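Local coordinates for nitroalkane oxidase (PDB 3MKH), which catalyses the FAD-dependent oxidation of primary and secondary nitroalkanes to aldehydes or ketones, consuming molecular oxygen and releasing nitrite and hydrogen peroxide, at the interface of chains A and B and the interface of chains A and C. Numbering follows the deposited sequence. Chains: chain A/B/C, Nitroalkane oxidase.

Contact 1: the interface of chains A and B. Residues chain A 169-170, 230, 394, 397-398; chain B 375-377, 379-380.
A:Trp170, in a loop with a positive phi, meets B:Ile376 in the 3-10 helix 375-379, whose first residue, B:Gly375, also has a positive phi. The indole of A:Trp170 lies between two aliphatic groups. On the partner-facing side CG1 of B:Ile376 sits over the middle of the ring system, 4.0 Å from the centroid of its six-membered ring and equally far from that of the five-membered one, a CH-pi contact; the methyl CE of its own neighbour A:Met169 covers the opposite face nearer the rim. B:Ile376 has CG1 anti to the backbone N (chi1 -165°), which places its gamma branches at different points of the indole: CG2 lies over the same face, above the pyrrole part, 3.8 Å from NE1 of A:Trp170, while CD1 reaches away to CB of A:Phe398 at 3.7 Å. The far rim of the indole rests on backbone, with CZ2 of A:Trp170 3.4 Å from the carbonyl O of B:Ile376, and on CB of B:Asp380, whose carboxylate plane stands 80° from the ring. No direct polar bond crosses here; a water in the indole plane at its edge accepts a nearly straight hydrogen bond from NE1-H of A:Trp170 (NE1 to water O 3.0 Å, 171° at H). The same water O lies 2.8 Å from the hydroxyl OG of B:Ser377. On the other flank CG2 of A:Val394 caps one face of the phenol of B:Tyr379, 3.5 Å from the ring centroid, and the methyl CD1 of A:Ile397 lies beside the carbonyl O of B:Gly375. A:Trp170, A:Ile397, A:Phe398, B:Gly375 and B:Ile376 all belong to FAD-binding segments, and the patch centre is about 8 Å from the proton acceptor A:Asp399. The contact thus joins flavin-binding segments of two subunits of the homotetramer, and may steady both cofactor sites.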
# COMPACT_ATOMS: atom_id res chain seq x y z
N MET A 169 30.99 -11.51 6.49
CA MET A 169 30.53 -10.22 7.00
C MET A 169 29.11 -10.41 7.49
O MET A 169 28.39 -11.28 6.98
CB MET A 169 30.57 -9.18 5.88
CG MET A 169 30.22 -7.75 6.31
SD MET A 169 30.49 -6.59 4.93
CE MET A 169 29.82 -5.06 5.60
N TRP A 170 28.74 -9.64 8.51
CA TRP A 170 27.39 -9.62 9.09
C TRP A 170 27.10 -10.78 10.05
O TRP A 170 26.01 -10.85 10.61
CB TRP A 170 26.30 -9.58 8.01
CG TRP A 170 26.34 -8.37 7.08
CD1 TRP A 170 26.68 -8.37 5.75
CD2 TRP A 170 26.01 -7.01 7.40
NE1 TRP A 170 26.61 -7.10 5.24
CE2 TRP A 170 26.18 -6.25 6.23
CE3 TRP A 170 25.58 -6.37 8.57
CZ2 TRP A 170 25.95 -4.87 6.19
CZ3 TRP A 170 25.35 -5.00 8.53
CH2 TRP A 170 25.53 -4.27 7.35
N VAL A 230 31.29 -2.73 11.53
CA VAL A 230 30.21 -2.12 10.74
C VAL A 230 29.26 -1.36 11.66
O VAL A 230 28.66 -1.94 12.57
CB VAL A 230 29.40 -3.21 9.98
CG1 VAL A 230 28.36 -2.57 9.06
CG2 VAL A 230 30.35 -4.13 9.18
N VAL A 394 15.74 -3.49 9.67
CA VAL A 394 16.61 -4.65 9.48
C VAL A 394 15.83 -5.97 9.24
O VAL A 394 16.35 -6.91 8.66
CB VAL A 394 17.57 -4.85 10.66
CG1 VAL A 394 16.94 -5.76 11.73
CG2 VAL A 394 18.88 -5.43 10.16
N ILE A 397 15.41 -7.31 5.68
CA ILE A 397 16.67 -7.46 4.95
C ILE A 397 17.65 -8.45 5.57
O ILE A 397 18.53 -8.96 4.88
CB ILE A 397 17.38 -6.09 4.72
CG1 ILE A 397 17.66 -5.36 6.04
CG2 ILE A 397 16.54 -5.19 3.81
CD1 ILE A 397 18.32 -3.98 5.83
N PHE A 398 17.51 -8.73 6.86
CA PHE A 398 18.45 -9.64 7.50
C PHE A 398 17.85 -11.04 7.59
O PHE A 398 16.73 -11.27 7.11
CB PHE A 398 19.00 -9.09 8.85
CG PHE A 398 18.17 -9.44 10.07
CD1 PHE A 398 16.83 -9.80 9.96
CD2 PHE A 398 18.73 -9.36 11.34
CE1 PHE A 398 16.08 -10.10 11.09
CE2 PHE A 398 17.98 -9.67 12.48
CZ PHE A 398 16.66 -10.03 12.36
N GLY B 375 19.23 -4.50 -0.03
CA GLY B 375 19.36 -5.62 0.89
C GLY B 375 20.16 -5.28 2.15
O GLY B 375 20.18 -4.12 2.57
N ILE B 376 20.82 -6.27 2.73
CA ILE B 376 21.48 -6.08 4.02
C ILE B 376 22.55 -4.98 3.99
O ILE B 376 22.77 -4.29 4.99
CB ILE B 376 22.05 -7.41 4.56
CG1 ILE B 376 22.39 -7.28 6.04
CG2 ILE B 376 23.24 -7.88 3.75
CD1 ILE B 376 21.19 -6.92 6.85
N SER B 377 23.20 -4.81 2.84
CA SER B 377 24.17 -3.74 2.66
C SER B 377 23.63 -2.35 3.05
O SER B 377 24.39 -1.47 3.43
CB SER B 377 24.64 -3.71 1.19
OG SER B 377 25.31 -4.92 0.85
N TYR B 379 21.98 -1.55 5.59
CA TYR B 379 22.06 -1.32 7.03
C TYR B 379 23.47 -0.84 7.43
O TYR B 379 23.74 -0.60 8.60
CB TYR B 379 21.73 -2.62 7.78
CG TYR B 379 21.01 -2.41 9.09
CD1 TYR B 379 19.81 -1.68 9.15
CD2 TYR B 379 21.52 -2.95 10.27
CE1 TYR B 379 19.14 -1.49 10.37
CE2 TYR B 379 20.86 -2.76 11.50
CZ TYR B 379 19.68 -2.04 11.54
OH TYR B 379 19.04 -1.89 12.75
N ASP B 380 24.36 -0.71 6.45
CA ASP B 380 25.73 -0.25 6.70
C ASP B 380 25.78 1.28 6.59
O ASP B 380 25.45 1.87 5.55
CB ASP B 380 26.65 -0.94 5.68
CG ASP B 380 28.12 -0.56 5.80
OD1 ASP B 380 28.50 0.34 6.59
OD2 ASP B 380 28.91 -1.20 5.07
O HOH W 1 27.22 -6.00 2.52

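Contact 2: the interface of chains A and C. Residues chain A 354, 357-358, 410, 414; chain C 318, 322.
C:Ile322 enters chain A with CG1 anti to its carbonyl carbon (chi1 -65°) and CD1 extended beyond it (chi2 169°), while CG2 lies anti to the backbone N; its branches therefore point at different residues of the partner. The patch is a helix-on-helix contact in the acyl-CoA dehydrogenase family fold, where helix 311-340 of chain C packs against helices 345-374 and 402-415 of chain A within the C-terminal family region. CG2 of C:Ile322 comes up to the CB methylene of A:Phe358 at 3.6 Å, touching the root of that side chain more than its ring, whose atom CD2 is 4.1 Å from CG2. CG2 also lies beside the backbone carbonyl O of A:Ala354, one helical turn earlier. CG1 meets the methyl CB of A:Ala354 at 3.9 Å. The tip, CD1, touches two branched side chains: CG1 of A:Val357 is 3.8 Å from it and CD1 of A:Leu410 3.9 Å, and both of these side chains run across C:Ile322 at about a right angle. A:Leu410 thereby brings the second chain A helix into the same contact, its CB also standing 4.0 Å from CB of C:Ser318. One turn along helix 402-415, A:Met414 bends at its thioether (chi3 -66°), and its terminal methyl CE approaches CB of C:Ser318 at 3.8 Å. The serine thus presents its methylene carbon to both A:Leu410 and A:Met414. No nitrogen or oxygen bonds from one side to the other; C:Ile322 buries 63 Å² and A:Leu410 31 Å². The two-fold relation of the chains repeats the arrangement with their roles exchanged.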
# COMPACT_ATOMS: atom_id res chain seq x y z
N ALA A 354 6.51 -17.33 5.31
CA ALA A 354 5.42 -16.35 5.31
C ALA A 354 5.45 -15.45 6.55
O ALA A 354 5.26 -14.22 6.44
CB ALA A 354 4.05 -17.05 5.20
N VAL A 357 8.32 -12.95 6.21
CA VAL A 357 8.06 -11.89 5.25
C VAL A 357 6.94 -10.96 5.72
O VAL A 357 7.06 -9.74 5.63
CB VAL A 357 7.72 -12.45 3.85
CG1 VAL A 357 7.30 -11.32 2.91
CG2 VAL A 357 8.92 -13.22 3.31
N PHE A 358 5.84 -11.52 6.21
CA PHE A 358 4.70 -10.68 6.60
C PHE A 358 5.04 -9.74 7.76
O PHE A 358 4.76 -8.55 7.71
CB PHE A 358 3.49 -11.55 7.00
CG PHE A 358 2.29 -10.75 7.48
CD1 PHE A 358 2.15 -10.41 8.82
CD2 PHE A 358 1.33 -10.32 6.58
CE1 PHE A 358 1.04 -9.68 9.26
CE2 PHE A 358 0.23 -9.59 7.01
CZ PHE A 358 0.08 -9.26 8.36
N LEU A 410 9.98 -19.17 -1.49
CA LEU A 410 8.55 -19.32 -1.72
C LEU A 410 8.27 -19.68 -3.19
O LEU A 410 7.47 -20.56 -3.49
CB LEU A 410 7.81 -18.04 -1.33
CG LEU A 410 7.81 -17.78 0.18
CD1 LEU A 410 7.30 -16.37 0.53
CD2 LEU A 410 6.98 -18.86 0.90
N MET A 414 6.37 -23.24 -4.60
CA MET A 414 5.18 -23.24 -5.46
C MET A 414 5.45 -23.98 -6.79
O MET A 414 4.54 -24.57 -7.37
CB MET A 414 4.69 -21.81 -5.73
CG MET A 414 4.12 -21.08 -4.52
SD MET A 414 3.34 -19.49 -4.93
CE MET A 414 4.79 -18.58 -5.48
N SER C 318 2.79 -15.41 -4.16
CA SER C 318 3.22 -15.71 -2.79
C SER C 318 2.77 -14.62 -1.83
O SER C 318 2.52 -14.87 -0.65
CB SER C 318 4.73 -15.95 -2.72
OG SER C 318 5.46 -14.78 -3.06
N ILE C 322 0.64 -15.45 1.49
CA ILE C 322 1.04 -14.94 2.80
C ILE C 322 -0.13 -14.21 3.47
O ILE C 322 -0.46 -14.47 4.64
CB ILE C 322 2.24 -13.95 2.68
CG1 ILE C 322 3.50 -14.68 2.17
CG2 ILE C 322 2.53 -13.28 4.01
CD1 ILE C 322 4.63 -13.74 1.78

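Contact 1 and contact 2 lie about 21 Å apart, centre to centre, and join chain A to different partners, B and C; they share no residue. Helix 345-374, which supplies A:Ala354, A:Val357 and A:Phe358 to contact 2, runs directly into the 3-10 helix 375-379 that each subunit offers in contact 1. The loop after helix 394-397 likewise leads through the active-site A:Asp399 into helix 402-415. Continuous chain segments thus link the two kinds of two-fold interface that build the homotetramer, with contact 1 nearer the catalytic residue (about 8 Å from patch centre, against 13 Å).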